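Local coordinates for probable branched-chain amino acid ABC transporter, amino acid binding protein (Thermus thermophilus, PDB 3LKB) that probably binds branched-chain amino acids, here captured with valine, and hands them to an ABC transporter for uptake into the cell, at residues 29-34 / 51-56; 56-61 / 153-158; 61-66 / 84-89; 78-83 / 291-296; 108-113 / 119-124. The protein carries 2 engineered substitutions. All blocks are in the same frame, centred on the assembly; numbering follows the deposited sequence.

Interaction 1: residues 29-34 / 51-56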
# COMPACT_ATOMS: atom_id res chain seq x y z
N ALA A 29 7.37 2.93 6.72
CA ALA A 29 7.06 2.35 8.00
C ALA A 29 8.30 2.36 8.93
O ALA A 29 8.20 2.65 10.12
CB ALA A 29 6.49 0.88 7.80
N ALA A 30 9.45 2.04 8.36
CA ALA A 30 10.71 2.02 9.13
C ALA A 30 11.03 3.42 9.65
O ALA A 30 11.48 3.56 10.77
CB ALA A 30 11.87 1.49 8.28
N VAL A 31 10.76 4.46 8.86
CA VAL A 31 11.11 5.81 9.32
C VAL A 31 10.25 6.13 10.56
O VAL A 31 10.74 6.62 11.58
CB VAL A 31 10.86 6.86 8.23
CG1 VAL A 31 11.02 8.22 8.81
CG2 VAL A 31 11.76 6.67 7.04
N GLU A 32 8.95 5.86 10.46
CA GLU A 32 8.04 6.16 11.52
C GLU A 32 8.43 5.36 12.76
O GLU A 32 8.48 5.91 13.84
CB GLU A 32 6.62 5.82 11.13
CG GLU A 32 5.63 6.25 12.17
CD GLU A 32 4.17 6.19 11.70
OE1 GLU A 32 3.88 6.55 10.52
OE2 GLU A 32 3.32 5.79 12.54
N ASP A 33 8.74 4.08 12.57
CA ASP A 33 9.11 3.22 13.69
C ASP A 33 10.40 3.63 14.43
O ASP A 33 10.42 3.66 15.66
CB ASP A 33 9.18 1.74 13.25
CG ASP A 33 7.81 1.19 12.97
OD1 ASP A 33 6.86 1.95 13.24
OD2 ASP A 33 7.66 0.06 12.46
N TYR A 34 11.40 3.93 13.65
CA TYR A 34 12.68 4.31 14.22
C TYR A 34 12.55 5.61 15.01
O TYR A 34 13.11 5.76 16.10
CB TYR A 34 13.68 4.49 13.10
CG TYR A 34 15.06 4.55 13.68
CD1 TYR A 34 15.65 3.38 14.08
CD2 TYR A 34 15.67 5.77 13.83
CE1 TYR A 34 16.89 3.41 14.66
CE2 TYR A 34 16.91 5.81 14.43
CZ TYR A 34 17.50 4.64 14.83
OH TYR A 34 18.72 4.69 15.44
N CYS A 51 7.18 13.02 14.37
CA CYS A 51 7.36 12.15 13.23
C CYS A 51 6.32 12.42 12.15
O CYS A 51 5.17 12.15 12.34
CB CYS A 51 7.20 10.71 13.65
SG CYS A 51 7.39 9.69 12.16
N VAL A 52 6.74 12.97 11.02
CA VAL A 52 5.82 13.26 9.97
C VAL A 52 6.16 12.45 8.72
O VAL A 52 7.20 12.65 8.09
CB VAL A 52 5.74 14.74 9.70
CG1 VAL A 52 4.79 15.00 8.56
CG2 VAL A 52 5.30 15.47 11.00
N VAL A 53 5.26 11.51 8.41
CA VAL A 53 5.41 10.57 7.32
C VAL A 53 4.26 10.77 6.35
O VAL A 53 3.12 10.41 6.68
CB VAL A 53 5.38 9.13 7.87
CG1 VAL A 53 5.07 8.15 6.75
CG2 VAL A 53 6.72 8.80 8.53
N ARG A 54 4.55 11.34 5.18
CA ARG A 54 3.51 11.68 4.19
C ARG A 54 3.57 10.73 2.99
O ARG A 54 4.65 10.42 2.46
CB ARG A 54 3.68 13.12 3.67
CG ARG A 54 3.86 14.19 4.76
CD ARG A 54 2.68 15.11 4.85
NE ARG A 54 1.82 14.81 5.99
CZ ARG A 54 1.42 15.71 6.90
NH1 ARG A 54 1.82 16.98 6.84
NH2 ARG A 54 0.60 15.33 7.87
N ASP A 55 2.41 10.27 2.58
CA ASP A 55 2.26 9.53 1.39
C ASP A 55 2.01 10.49 0.24
O ASP A 55 0.92 11.02 0.12
CB ASP A 55 1.03 8.64 1.55
CG ASP A 55 0.75 7.77 0.31
OD1 ASP A 55 1.65 7.53 -0.54
OD2 ASP A 55 -0.39 7.30 0.19
N ASP A 56 3.02 10.68 -0.62
CA ASP A 56 2.87 11.46 -1.83
C ASP A 56 2.46 10.66 -3.05
O ASP A 56 2.30 11.23 -4.12
CB ASP A 56 4.16 12.22 -2.17
CG ASP A 56 5.39 11.28 -2.40
OD1 ASP A 56 5.23 10.13 -2.90
OD2 ASP A 56 6.52 11.72 -2.06

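Interaction 2: residues 56-61 / 153-158. With VAL (valine), chain C.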
# COMPACT_ATOMS: atom_id res chain seq x y z
N ASP A 56 3.02 10.68 -0.62
CA ASP A 56 2.87 11.46 -1.83
C ASP A 56 2.46 10.66 -3.05
O ASP A 56 2.30 11.23 -4.12
CB ASP A 56 4.16 12.22 -2.17
CG ASP A 56 5.39 11.28 -2.40
OD1 ASP A 56 5.23 10.13 -2.90
OD2 ASP A 56 6.52 11.72 -2.06
N GLN A 57 2.32 9.34 -2.89
CA GLN A 57 1.94 8.41 -3.98
C GLN A 57 2.76 8.55 -5.27
O GLN A 57 2.26 8.29 -6.37
CB GLN A 57 0.45 8.52 -4.27
CG GLN A 57 -0.39 8.20 -3.02
CD GLN A 57 -1.84 8.09 -3.28
OE1 GLN A 57 -2.45 9.02 -3.82
NE2 GLN A 57 -2.44 6.94 -2.91
N TYR A 58 4.02 8.95 -5.13
CA TYR A 58 4.92 9.07 -6.27
C TYR A 58 4.50 10.22 -7.16
O TYR A 58 4.80 10.20 -8.33
CB TYR A 58 4.93 7.78 -7.11
CG TYR A 58 6.29 7.42 -7.65
CD1 TYR A 58 7.36 7.26 -6.78
CD2 TYR A 58 6.53 7.28 -9.02
CE1 TYR A 58 8.61 6.96 -7.24
CE2 TYR A 58 7.81 6.98 -9.50
CZ TYR A 58 8.83 6.80 -8.60
OH TYR A 58 10.08 6.49 -9.00
N ASN A 59 3.76 11.17 -6.62
CA ASN A 59 3.36 12.33 -7.39
C ASN A 59 4.21 13.54 -6.94
O ASN A 59 4.10 14.04 -5.82
CB ASN A 59 1.85 12.57 -7.19
CG ASN A 59 1.31 13.77 -7.98
OD1 ASN A 59 2.00 14.74 -8.22
ND2 ASN A 59 0.05 13.69 -8.35
N ASN A 60 5.07 13.98 -7.84
CA ASN A 60 6.03 15.04 -7.56
C ASN A 60 5.42 16.35 -7.04
O ASN A 60 6.05 16.99 -6.19
CB ASN A 60 6.90 15.33 -8.79
CG ASN A 60 7.69 14.12 -9.25
OD1 ASN A 60 7.89 13.15 -8.52
ND2 ASN A 60 8.13 14.17 -10.48
N ALA A 61 4.21 16.72 -7.50
CA ALA A 61 3.45 17.87 -6.97
C ALA A 61 3.00 17.71 -5.53
O ALA A 61 3.04 18.68 -4.72
CB ALA A 61 2.26 18.21 -7.88
N SER A 153 10.09 5.56 -15.62
CA SER A 153 10.19 6.80 -14.87
C SER A 153 11.62 7.13 -14.87
O SER A 153 12.44 6.31 -15.24
CB SER A 153 9.74 6.61 -13.41
OG SER A 153 10.39 5.50 -12.83
N PRO A 154 11.93 8.35 -14.42
CA PRO A 154 13.31 8.75 -14.13
C PRO A 154 14.02 7.68 -13.28
O PRO A 154 15.19 7.41 -13.48
CB PRO A 154 13.12 10.04 -13.30
CG PRO A 154 11.78 10.61 -13.79
CD PRO A 154 10.93 9.40 -14.10
N PHE A 155 13.32 7.08 -12.31
CA PHE A 155 13.87 5.94 -11.51
C PHE A 155 14.33 4.72 -12.35
O PHE A 155 15.44 4.18 -12.16
CB PHE A 155 12.86 5.55 -10.43
CG PHE A 155 12.92 4.09 -9.98
CD1 PHE A 155 14.08 3.53 -9.43
CD2 PHE A 155 11.76 3.30 -10.03
CE1 PHE A 155 14.09 2.21 -8.94
CE2 PHE A 155 11.76 1.99 -9.54
CZ PHE A 155 12.93 1.43 -9.01
N GLY A 156 13.51 4.22 -13.23
CA GLY A 156 13.93 3.19 -14.13
C GLY A 156 15.02 3.57 -15.08
O GLY A 156 15.88 2.83 -15.32
N ARG A 157 14.95 4.76 -15.60
CA ARG A 157 15.94 5.23 -16.53
C ARG A 157 17.27 5.63 -15.93
O ARG A 157 18.20 5.68 -16.61
CB ARG A 157 15.35 6.31 -17.43
CG ARG A 157 14.21 5.77 -18.18
CD ARG A 157 13.51 6.67 -19.10
NE ARG A 157 12.73 7.68 -18.46
CZ ARG A 157 11.42 7.72 -18.32
NH1 ARG A 157 10.66 6.76 -18.71
NH2 ARG A 157 10.90 8.75 -17.74
N ALA A 158 17.35 5.89 -14.66
CA ALA A 158 18.56 6.32 -13.99
C ALA A 158 19.90 5.69 -14.39
O ALA A 158 20.82 6.37 -14.66
CB ALA A 158 18.38 6.24 -12.52
N VAL C . 11.66 3.79 -6.25
CA VAL C . 12.87 4.66 -6.04
C VAL C . 12.83 5.49 -4.80
O VAL C . 13.35 4.98 -3.84
CB VAL C . 13.13 5.64 -7.16
CG1 VAL C . 12.09 6.66 -7.25
CG2 VAL C . 14.35 6.27 -6.91
O HOH W 1 11.17 8.74 -10.41

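Interaction 3: residues 61-66 / 84-89. With VAL (valine), chain C.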
# COMPACT_ATOMS: atom_id res chain seq x y z
N ALA A 61 4.21 16.72 -7.50
CA ALA A 61 3.45 17.87 -6.97
C ALA A 61 3.00 17.71 -5.53
O ALA A 61 3.04 18.68 -4.72
CB ALA A 61 2.26 18.21 -7.88
N ASN A 62 2.54 16.51 -5.17
CA ASN A 62 2.32 16.24 -3.76
C ASN A 62 3.65 16.40 -2.99
O ASN A 62 3.68 17.11 -1.99
CB ASN A 62 1.64 14.87 -3.51
CG ASN A 62 0.24 14.81 -4.12
OD1 ASN A 62 -0.37 15.84 -4.28
ND2 ASN A 62 -0.25 13.62 -4.50
N THR A 63 4.74 15.82 -3.48
CA THR A 63 6.02 15.89 -2.75
C THR A 63 6.49 17.35 -2.51
O THR A 63 6.99 17.68 -1.44
CB THR A 63 7.12 15.14 -3.48
OG1 THR A 63 6.67 13.81 -3.80
CG2 THR A 63 8.44 15.10 -2.66
N GLN A 64 6.32 18.20 -3.52
CA GLN A 64 6.75 19.58 -3.41
C GLN A 64 5.91 20.30 -2.36
O GLN A 64 6.44 21.07 -1.53
CB GLN A 64 6.65 20.31 -4.78
CG GLN A 64 7.34 21.72 -4.83
CD GLN A 64 7.23 22.40 -6.19
OE1 GLN A 64 7.50 21.77 -7.22
NE2 GLN A 64 6.84 23.69 -6.21
N ARG A 65 4.60 20.04 -2.39
CA ARG A 65 3.70 20.72 -1.48
C ARG A 65 4.07 20.27 -0.09
O ARG A 65 4.19 21.08 0.80
CB ARG A 65 2.24 20.46 -1.83
CG ARG A 65 1.19 21.17 -0.91
CD ARG A 65 0.40 20.19 0.03
NE ARG A 65 -0.33 19.18 -0.75
CZ ARG A 65 -1.65 19.19 -0.97
NH1 ARG A 65 -2.40 20.16 -0.46
NH2 ARG A 65 -2.22 18.23 -1.72
N PHE A 66 4.29 18.98 0.10
CA PHE A 66 4.61 18.48 1.45
C PHE A 66 5.95 19.00 1.97
O PHE A 66 6.10 19.27 3.16
CB PHE A 66 4.61 16.98 1.49
CG PHE A 66 3.27 16.36 1.27
CD1 PHE A 66 2.10 17.05 1.65
CD2 PHE A 66 3.15 15.06 0.72
CE1 PHE A 66 0.85 16.48 1.43
CE2 PHE A 66 1.92 14.46 0.52
CZ PHE A 66 0.76 15.15 0.87
N THR A 84 13.13 9.48 -7.29
CA THR A 84 14.12 10.06 -8.16
C THR A 84 13.62 11.33 -8.85
O THR A 84 14.27 12.30 -8.88
CB THR A 84 14.63 9.06 -9.24
OG1 THR A 84 15.27 7.97 -8.65
CG2 THR A 84 15.56 9.70 -10.17
N GLY A 85 12.42 11.26 -9.40
CA GLY A 85 11.88 12.32 -10.16
C GLY A 85 11.68 13.52 -9.30
O GLY A 85 11.99 14.58 -9.67
N ALA A 86 11.19 13.27 -8.10
CA ALA A 86 10.92 14.32 -7.14
C ALA A 86 12.20 14.98 -6.69
O ALA A 86 12.28 16.22 -6.72
CB ALA A 86 10.13 13.78 -5.93
N ASN A 87 13.19 14.18 -6.30
CA ASN A 87 14.49 14.71 -5.90
C ASN A 87 15.15 15.52 -6.99
O ASN A 87 15.66 16.60 -6.70
CB ASN A 87 15.43 13.60 -5.45
CG ASN A 87 15.14 13.13 -4.04
OD1 ASN A 87 14.33 12.22 -3.81
ND2 ASN A 87 15.83 13.71 -3.10
N LEU A 88 15.16 15.01 -8.24
CA LEU A 88 15.65 15.85 -9.38
C LEU A 88 15.01 17.24 -9.44
O LEU A 88 15.70 18.24 -9.54
CB LEU A 88 15.47 15.13 -10.70
CG LEU A 88 16.51 13.98 -10.80
CD1 LEU A 88 16.19 12.99 -11.93
CD2 LEU A 88 17.89 14.62 -11.02
N GLN A 89 13.70 17.29 -9.30
CA GLN A 89 12.91 18.48 -9.41
C GLN A 89 13.19 19.45 -8.25
O GLN A 89 13.26 20.64 -8.46
CB GLN A 89 11.43 18.05 -9.36
CG GLN A 89 10.62 18.76 -10.31
CD GLN A 89 9.16 18.30 -10.39
OE1 GLN A 89 8.35 18.57 -9.48
NE2 GLN A 89 8.81 17.68 -11.53
N VAL C . 11.66 3.79 -6.25
CA VAL C . 12.87 4.66 -6.04
C VAL C . 12.83 5.49 -4.80
O VAL C . 13.35 4.98 -3.84
CB VAL C . 13.13 5.64 -7.16
CG1 VAL C . 12.09 6.66 -7.25
CG2 VAL C . 14.35 6.27 -6.91

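Interaction 4: residues 78-83 / 291-296. Engineered in segment 291-296: A293 (natural residue Val), A295 (natural residue Ser). With VAL (valine), chain C.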
# COMPACT_ATOMS: atom_id res chain seq x y z
N VAL A 78 16.51 18.59 8.31
CA VAL A 78 16.83 17.48 7.36
C VAL A 78 15.54 17.09 6.63
O VAL A 78 14.47 17.26 7.18
CB VAL A 78 17.25 16.14 8.06
CG1 VAL A 78 18.07 15.21 7.08
CG2 VAL A 78 18.01 16.38 9.30
N PHE A 79 15.68 16.48 5.45
CA PHE A 79 14.58 16.04 4.60
C PHE A 79 14.94 14.61 4.24
O PHE A 79 16.00 14.37 3.66
CB PHE A 79 14.59 16.88 3.32
CG PHE A 79 13.58 16.48 2.25
CD1 PHE A 79 12.41 15.75 2.55
CD2 PHE A 79 13.77 16.89 0.93
CE1 PHE A 79 11.47 15.42 1.56
CE2 PHE A 79 12.85 16.58 -0.08
CZ PHE A 79 11.68 15.82 0.25
N LEU A 80 14.09 13.67 4.66
CA LEU A 80 14.13 12.28 4.23
C LEU A 80 13.22 12.19 3.00
O LEU A 80 12.01 12.44 3.08
CB LEU A 80 13.63 11.36 5.35
CG LEU A 80 14.48 11.34 6.63
CD1 LEU A 80 13.88 10.54 7.74
CD2 LEU A 80 15.82 10.80 6.33
N SER A 81 13.81 11.93 1.83
CA SER A 81 13.03 11.97 0.61
C SER A 81 12.98 10.61 -0.03
O SER A 81 13.54 9.64 0.50
CB SER A 81 13.60 12.98 -0.39
OG SER A 81 14.87 12.58 -0.81
N TYR A 82 12.33 10.55 -1.19
CA TYR A 82 12.01 9.27 -1.80
C TYR A 82 12.31 9.20 -3.28
O TYR A 82 13.41 8.76 -3.63
CB TYR A 82 10.57 8.93 -1.52
CG TYR A 82 10.16 7.55 -1.99
CD1 TYR A 82 10.66 6.43 -1.36
CD2 TYR A 82 9.23 7.39 -3.03
CE1 TYR A 82 10.29 5.16 -1.74
CE2 TYR A 82 8.86 6.12 -3.45
CZ TYR A 82 9.40 5.00 -2.79
OH TYR A 82 9.04 3.72 -3.13
N ALA A 83 11.39 9.62 -4.14
CA ALA A 83 11.45 9.42 -5.58
C ALA A 83 12.56 10.13 -6.31
O ALA A 83 12.89 11.19 -5.99
CB ALA A 83 10.17 9.73 -6.20
N MET A 291 15.19 2.35 7.73
CA MET A 291 15.72 2.44 9.08
C MET A 291 17.13 3.05 9.00
O MET A 291 17.53 3.87 9.85
CB MET A 291 15.72 1.06 9.78
CG MET A 291 15.98 1.17 11.27
SD MET A 291 15.54 -0.31 12.23
CE MET A 291 13.79 -0.08 11.96
N LEU A 292 17.89 2.69 7.98
CA LEU A 292 19.21 3.31 7.84
C LEU A 292 19.05 4.83 7.61
O LEU A 292 19.70 5.62 8.26
CB LEU A 292 20.03 2.62 6.72
CG LEU A 292 21.33 3.31 6.32
CD1 LEU A 292 22.31 3.26 7.51
CD2 LEU A 292 21.99 2.75 5.01
N ALA A 293 18.15 5.25 6.72
CA ALA A 293 17.97 6.65 6.43
C ALA A 293 17.55 7.39 7.71
O ALA A 293 18.13 8.44 8.01
CB ALA A 293 16.93 6.84 5.38
N ALA A 294 16.54 6.89 8.43
CA ALA A 294 16.12 7.56 9.66
C ALA A 294 17.25 7.54 10.70
O ALA A 294 17.47 8.53 11.41
CB ALA A 294 14.90 6.89 10.23
N ALA A 295 17.95 6.41 10.80
CA ALA A 295 19.09 6.30 11.72
C ALA A 295 20.19 7.32 11.42
O ALA A 295 20.72 7.93 12.33
CB ALA A 295 19.67 4.87 11.71
N ILE A 296 20.50 7.53 10.13
CA ILE A 296 21.50 8.52 9.76
C ILE A 296 21.06 9.91 10.26
O ILE A 296 21.84 10.60 10.96
CB ILE A 296 21.84 8.51 8.27
CG1 ILE A 296 22.42 7.15 7.89
CG2 ILE A 296 22.86 9.67 7.92
CD1 ILE A 296 22.84 6.97 6.41
N VAL C . 11.66 3.79 -6.25
CA VAL C . 12.87 4.66 -6.04
C VAL C . 12.83 5.49 -4.80
O VAL C . 13.35 4.98 -3.84
CB VAL C . 13.13 5.64 -7.16
CG1 VAL C . 12.09 6.66 -7.25
CG2 VAL C . 14.35 6.27 -6.91

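Interaction 5: residues 108-113 / 119-124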
# COMPACT_ATOMS: atom_id res chain seq x y z
N ILE A 108 22.68 8.41 -9.00
CA ILE A 108 23.95 9.16 -8.84
C ILE A 108 23.87 10.66 -9.22
O ILE A 108 24.56 11.53 -8.64
CB ILE A 108 25.07 8.48 -9.60
CG1 ILE A 108 26.40 9.03 -9.14
CG2 ILE A 108 24.86 8.61 -11.14
CD1 ILE A 108 26.81 8.61 -7.72
N GLU A 109 23.01 10.94 -10.20
CA GLU A 109 22.78 12.29 -10.69
C GLU A 109 22.40 13.27 -9.55
O GLU A 109 22.65 14.49 -9.64
CB GLU A 109 21.72 12.24 -11.82
CG GLU A 109 21.37 13.58 -12.48
CD GLU A 109 22.61 14.32 -13.01
OE1 GLU A 109 23.58 13.64 -13.49
OE2 GLU A 109 22.61 15.58 -12.95
N LEU A 110 21.82 12.73 -8.49
CA LEU A 110 21.43 13.54 -7.35
C LEU A 110 22.60 14.19 -6.64
O LEU A 110 22.43 15.28 -6.12
CB LEU A 110 20.63 12.72 -6.33
CG LEU A 110 19.31 12.10 -6.82
CD1 LEU A 110 18.55 11.43 -5.65
CD2 LEU A 110 18.44 13.12 -7.57
N ILE A 111 23.75 13.52 -6.59
CA ILE A 111 24.93 14.08 -5.93
C ILE A 111 25.95 14.63 -6.95
O ILE A 111 27.07 14.94 -6.59
CB ILE A 111 25.59 13.11 -4.89
CG1 ILE A 111 25.80 11.71 -5.44
CG2 ILE A 111 24.67 12.91 -3.68
CD1 ILE A 111 27.13 11.36 -5.82
N ASP A 112 25.54 14.75 -8.22
CA ASP A 112 26.35 15.38 -9.27
C ASP A 112 25.92 16.83 -9.45
O ASP A 112 24.80 17.15 -9.12
CB ASP A 112 26.20 14.65 -10.60
CG ASP A 112 27.02 13.36 -10.66
OD1 ASP A 112 27.81 13.03 -9.73
OD2 ASP A 112 26.82 12.64 -11.66
N PRO A 113 26.83 17.70 -9.89
CA PRO A 113 26.57 19.14 -10.04
C PRO A 113 25.59 19.40 -11.13
O PRO A 113 25.46 18.57 -12.03
CB PRO A 113 27.93 19.72 -10.45
CG PRO A 113 28.78 18.51 -10.76
CD PRO A 113 28.27 17.40 -9.96
N ILE A 119 22.88 16.88 -0.66
CA ILE A 119 22.18 15.61 -0.85
C ILE A 119 23.10 14.47 -0.52
O ILE A 119 24.21 14.42 -1.05
CB ILE A 119 21.73 15.53 -2.29
CG1 ILE A 119 20.76 16.71 -2.56
CG2 ILE A 119 21.16 14.12 -2.60
CD1 ILE A 119 20.38 16.87 -4.01
N PHE A 120 22.67 13.57 0.36
CA PHE A 120 23.55 12.48 0.76
C PHE A 120 22.91 11.14 0.57
O PHE A 120 21.89 10.86 1.15
CB PHE A 120 24.01 12.63 2.22
CG PHE A 120 24.80 13.87 2.45
CD1 PHE A 120 24.17 15.07 2.74
CD2 PHE A 120 26.18 13.84 2.34
CE1 PHE A 120 24.92 16.24 2.90
CE2 PHE A 120 26.95 14.98 2.53
CZ PHE A 120 26.32 16.19 2.81
N LEU A 121 23.54 10.31 -0.28
CA LEU A 121 23.09 8.97 -0.60
C LEU A 121 23.54 8.02 0.50
O LEU A 121 24.73 7.99 0.81
CB LEU A 121 23.70 8.57 -1.94
CG LEU A 121 22.82 8.72 -3.16
CD1 LEU A 121 21.87 9.88 -3.05
CD2 LEU A 121 23.59 8.79 -4.45
N PRO A 122 22.60 7.28 1.12
CA PRO A 122 22.99 6.37 2.18
C PRO A 122 23.79 5.21 1.62
O PRO A 122 24.67 4.73 2.31
CB PRO A 122 21.65 5.86 2.74
CG PRO A 122 20.69 6.85 2.40
CD PRO A 122 21.13 7.38 1.03
N THR A 123 23.52 4.78 0.38
CA THR A 123 24.25 3.63 -0.20
C THR A 123 24.68 3.81 -1.65
O THR A 123 24.44 4.83 -2.26
CB THR A 123 23.46 2.29 -0.11
OG1 THR A 123 22.44 2.23 -1.13
CG2 THR A 123 22.85 2.06 1.27
N THR A 124 25.27 2.77 -2.21
CA THR A 124 25.64 2.79 -3.63
C THR A 124 24.51 3.20 -4.57
O THR A 124 23.33 3.09 -4.23
CB THR A 124 26.16 1.42 -4.09
OG1 THR A 124 25.13 0.41 -3.90
CG2 THR A 124 27.45 1.06 -3.33

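Interaction 1: residues 29-34 / 51-56
E32 lays its aliphatic stem against C51 and V53. The thiol of C51 lies against the stem: SG is 3.6 Å from E32 CA and 3.9 Å from E32 CG. CG of E32 swings anti to the backbone N (chi1 -174°) and the chain then runs out extended, so that it crosses V53 at about a right angle. V53 CG2 rests against E32 CB at 4.0 Å, while the carboxylate oxygen E32 OE1 lies near V53 CB. Beside it V31 adds a looser touch, its CG1 4.3 Å from V53 CG2. This is helix-on-sheet packing inside a beta-alpha-beta crossover: helix 21-41 links the neighbouring parallel strands 6-14 and 47-55 and runs back over the latter almost antiparallel, at 170°, with the axes of 29-34 and 51-55 8.6 Å apart. C51 and V53 point their side chains at the helix; V52 between them points to the other face, where its CG1 sits over the centre of the R54 guanidinium, which is salt-bridged to E69. Further out, W12 and I16 pack around V53, and E32 OE2 has a long, weak ion pair with K36. The far side of the helix is fixed by D33, which forms a salt bridge with R277 and a hydrogen bond with Y287.

Interaction 2: residues 56-61 / 153-158
Turned to a chi1 of -142°, away from the staggered positions, Y58 sends its ring across toward F155, whose CG stands anti to the backbone N (chi1 153°). The two side chains cross at about a right angle, and Y58 OH ends 3.3 Å from F155 CB. A water ties the same two residues together: it lies 2.9 Å from Y58 OH and accepts a weak bond from F155 N. S153 OG comes to 4.0 Å from Y58 OH; its own polar partner is H151, and it also caps the helix that follows by weakly accepting from G156 N. The bound valine lies against both aromatics. Its amino N stands over the centre of one face of the F155 ring, a position that would probably favour a charged amino group, while its CG1 meets the Y58 ring at the edge, modelled so near the hydroxyl that the spacing is doubtful. The base of Y58 is held by a type I' turn from D56 to N59 and by an Asx turn, in which Y58 N gives a 2.8 Å bond to D56 OD1, 31° out of the carboxylate plane. The contact thus spans the ligand cleft, from the turn between strand 47-55 and helix 60-72 to helix 154-157 beyond strand 145-150, with T84 of helix 84-97 touching P154 and F155.

Interaction 3: residues 61-66 / 84-89
T63, which packs on A86, has a hydroxyl held by two partners: its OG1 is hydrogen-bonded to D56 OD2 and to the carbonyl O of N59, so a buried polar atom is tied back to the turn that precedes its helix. With OG1 beside the backbone N, the methyl CG2 takes the place anti to it (chi1 -51°) and is presented to the facing helix. There it meets A86 CB at 3.9 Å, and T63 CB lies 4.1 Å from A86 CB. Such small side chains let the backbones approach, with T63 CA 6.8 Å from A86 CA. Toward the surface Q64 and Q89 cross at about a right angle, their amide planes 90° apart. Q64 OE1 and Q89 OE1 face each other at 4.0 Å, a contact of two acceptors that brings no bond; Q64 NE2 instead bonds weakly to E68. At the start of 84-89, T84 borders the bound valine, where the modelled spacing is doubtful, and T84 OG1 is hydrogen-bonded to S105. N62, beside T63, reaches G276 O of the second subunit. Helices 60-72 and 84-97 flank strand 79-81 in sequence and meet near their N-terminal ends through T63 and A86, their axes steeply inclined, as successive helices of the alternating beta-alpha fold of periplasmic binding proteins; the second begins at the ligand pocket.

Interaction 4: residues 78-83 / 291-296
While L80 leans on A293, the rings at either side of it in the chain serve other surfaces. One face of the Y82 ring carries the carboxyl end of the bound valine: VAL C lies over the centre of the ring, and VAL O sits 3.7 Å from Y82 CE1. One face of the F79 ring takes S81 CB, offset toward the rim, and F79 also stacks with F67. Replacing Y82 by an alanine would probably leave the carboxyl group of the ligand without the flat surface on which it rests and open a gap in the pocket wall. The next residue, A83, continues that wall, its CA 3.3 Å from VAL CG1, and stands at the N-cap of helix 84-97. Across the contact proper, L80 places CG anti to its carbonyl carbon (chi1 -64°), which sends both methyls to the helix. CD2 touches the carbonyl of A293, 3.7 Å from its O, and the methyl A293 CB at 4.2 Å; CD1 lies 4.2 Å from A294 CA. A293 is an engineered residue, a valine in the natural sequence. Strand 79-81 runs beside strand 101-103, and L80 is also bonded through its backbone to F11 of strand 6-14. L80 also touches V31 of helix 21-41, while helix 285-308 meets the same helix through A293 on Y27 and through M291 and A294 on Y34; I296 and L292 extend its contacts to I102 and P122.

Interaction 5: residues 108-113 / 119-124
Apolar packing carries this contact, with L110 and I111 on one side interleaved with I119 and L121 on the other. I119 CG2 touches both: L110 CB at 4.0 Å and I111 CG2 at 3.9 Å. I111 and L121 cross obliquely, I111 CG1 meeting L121 CD2 at 3.8 Å. CG1 of I111 stands between the backbone N and the carbonyl carbon (chi1 48°), and L121 sits off the staggered positions at a chi1 of -99°. A second kind of contact sets methyls against carbonyl oxygens. I119 CD1 lies 3.3 Å from L110 O, and I111 CG2 presses to 3.1 Å from I119 O, a tight approach. With an alanine at I119, CG2 and CD1 would be gone, and L110 and I111 would probably face a gap and be freer to turn. Polar bonds stay within each segment or lead outward: I111 N bonds to I108 O at 3.0 Å, and K91 from helix 84-97 holds the carbonyls of E109 and D112. F120 turns its ring from the loop to stack with H350. The loop after strand 101-103 is thereby folded back on the chain entering strand 121-123, where L121 shares backbone bonds with G352 of the sodium site: a buried apolar loop-to-strand contact in the beta-alpha fold of a periplasmic binding protein, next to residues that bind the sodium ion.

Interaction 2 bridges the valine cleft, while interactions 1, 3 and 4 pack near one another on one of its sides. Interactions 2, 3 and 4 all touch the ligand, and Y58 joins 2 to 4 directly, with Y58 CE1 3.3 Å from A83 CB. D56, shared by interactions 1 and 2, reaches interaction 3 through a probable hydrogen bond of 2.7 Å from its OD2 to T63 OG1. Interactions 1 and 4 lie 9 Å apart between centres, V31 CG1 meeting L80 CD1 at 3.8 Å. In interaction 5 the side chain of L110 is about 7 Å from the bound valine and packs against N87 and L88 of 84-89.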